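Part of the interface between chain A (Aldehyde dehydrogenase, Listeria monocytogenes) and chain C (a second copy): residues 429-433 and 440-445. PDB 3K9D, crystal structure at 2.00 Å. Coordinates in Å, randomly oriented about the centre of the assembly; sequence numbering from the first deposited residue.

Chain A (429-433) SSSDN
Chain C 440-445: FNIRRI

A loop of chain A, without regular helix or strand, meets a strand of chain C, and two residues of the loop, Ser A431 and Asp A432, account for most of the loop's share of the contact. Register is set by Ser A431 and Asn C441, whose CA atoms lie 5.8 Å apart. The loop turns at Ser A431 (phi/psi -100/5) between extended Ser A430 (-145/144) and Asp A432 (-78/152); the strand stays extended from Phe C440 (-141/150) through Ile C442 (-98/122) to Arg C444 (-112/134).

Ser A431 points toward the strand. The p rotamer (57°) brings Ser A431 OG to the strand's backbone, where it donates to Ile C442 O at 2.8 Å, so this bond reads main chain rather than side-chain identity. Ser A431 OG also lies 3.4 Å from Asn C441 CB.

Asp A432 leaves its backbone sideways, but chi1 m (-58°) and chi2 -23° carry its end nearer the strand. Asp A432 N donates to Ser A430 OG (t rotamer) at 3.0 Å. Arg C444 (chi1 m, chi2 144°, chi3 t, chi4 105°) presents its guanidinium edge to Asp A432 OD1, with NH1 at 2.9 Å and NH2 at 3.0 Å: a salt bridge forked onto one atom, its N-H angles bent to 137° and 135°.

Water 1 joins Ser A431 O to Arg C444 NH1; water 2 links Asp A432 OD1 to Ile C442 N.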

# COMPACT_ATOMS: atom_id res chain seq x y z
N SER A 429 2.77 -0.79 4.87
CA SER A 429 1.71 -0.23 4.02
C SER A 429 0.32 -0.78 4.31
O SER A 429 -0.68 -0.23 3.84
CB SER A 429 2.05 -0.49 2.56
OG SER A 429 2.17 -1.89 2.32
N SER A 430 0.25 -1.87 5.07
CA SER A 430 -1.02 -2.53 5.35
C SER A 430 -1.08 -3.11 6.75
O SER A 430 -0.09 -3.66 7.25
CB SER A 430 -1.23 -3.68 4.37
OG SER A 430 -2.51 -4.27 4.55
N SER A 431 -2.26 -3.05 7.35
CA SER A 431 -2.54 -3.68 8.64
C SER A 431 -3.28 -5.00 8.42
O SER A 431 -3.70 -5.66 9.38
CB SER A 431 -3.41 -2.75 9.48
OG SER A 431 -4.61 -2.43 8.79
N ASP A 432 -3.44 -5.39 7.16
CA ASP A 432 -4.27 -6.56 6.87
C ASP A 432 -3.55 -7.87 7.15
O ASP A 432 -2.31 -7.94 7.12
CB ASP A 432 -4.80 -6.53 5.44
CG ASP A 432 -5.63 -5.27 5.14
OD1 ASP A 432 -6.16 -4.64 6.08
OD2 ASP A 432 -5.73 -4.91 3.95
N ASN A 433 -4.35 -8.88 7.47
CA ASN A 433 -3.94 -10.26 7.25
C ASN A 433 -4.10 -10.41 5.76
O ASN A 433 -5.21 -10.35 5.24
CB ASN A 433 -4.88 -11.23 7.96
CG ASN A 433 -4.54 -11.43 9.43
OD1 ASN A 433 -4.04 -10.54 10.10
ND2 ASN A 433 -4.82 -12.63 9.94
N PHE C 440 -6.12 5.50 6.31
CA PHE C 440 -6.22 4.84 7.61
C PHE C 440 -6.11 3.33 7.49
O PHE C 440 -6.49 2.75 6.46
CB PHE C 440 -7.44 5.30 8.46
CG PHE C 440 -8.78 4.90 7.92
CD1 PHE C 440 -9.31 3.64 8.16
CD2 PHE C 440 -9.55 5.81 7.21
CE1 PHE C 440 -10.56 3.28 7.67
CE2 PHE C 440 -10.80 5.47 6.72
CZ PHE C 440 -11.30 4.20 6.94
N ASN C 441 -5.58 2.71 8.54
CA ASN C 441 -5.50 1.27 8.67
C ASN C 441 -6.78 0.73 9.33
O ASN C 441 -7.46 1.44 10.08
CB ASN C 441 -4.29 0.89 9.54
CG ASN C 441 -2.96 1.19 8.87
OD1 ASN C 441 -2.72 0.83 7.72
ND2 ASN C 441 -2.08 1.86 9.60
N ILE C 442 -7.10 -0.53 9.04
CA ILE C 442 -8.14 -1.22 9.81
C ILE C 442 -7.49 -2.10 10.88
O ILE C 442 -6.67 -2.98 10.59
CB ILE C 442 -9.09 -2.07 8.94
CG1 ILE C 442 -9.81 -1.19 7.91
CG2 ILE C 442 -10.11 -2.79 9.83
CD1 ILE C 442 -10.77 -0.20 8.50
N ARG C 443 -7.87 -1.82 12.12
CA ARG C 443 -7.59 -2.71 13.22
C ARG C 443 -8.80 -3.62 13.39
O ARG C 443 -9.93 -3.15 13.51
CB ARG C 443 -7.36 -1.89 14.48
CG ARG C 443 -7.25 -2.68 15.77
CD ARG C 443 -7.29 -1.70 16.92
NE ARG C 443 -6.15 -0.79 16.86
CZ ARG C 443 -6.14 0.48 17.27
NH1 ARG C 443 -7.23 1.06 17.77
NH2 ARG C 443 -5.02 1.18 17.17
N ARG C 444 -8.56 -4.92 13.44
CA ARG C 444 -9.66 -5.87 13.64
C ARG C 444 -9.59 -6.57 14.98
O ARG C 444 -8.54 -7.04 15.41
CB ARG C 444 -9.73 -6.88 12.49
CG ARG C 444 -10.09 -6.27 11.16
CD ARG C 444 -9.34 -6.98 10.05
NE ARG C 444 -9.54 -6.40 8.72
CZ ARG C 444 -8.67 -5.65 8.05
NH1 ARG C 444 -7.49 -5.33 8.57
NH2 ARG C 444 -8.99 -5.21 6.84
N ILE C 445 -10.74 -6.63 15.65
CA ILE C 445 -10.81 -7.18 17.00
C ILE C 445 -11.69 -8.42 16.95
O ILE C 445 -12.91 -8.33 16.80
CB ILE C 445 -11.30 -6.12 18.03
CG1 ILE C 445 -10.39 -4.89 18.03
CG2 ILE C 445 -11.32 -6.68 19.44
CD1 ILE C 445 -10.90 -3.71 17.19
O HOH W 1 -6.00 -6.19 10.91
O HOH W 2 -6.62 -1.94 6.55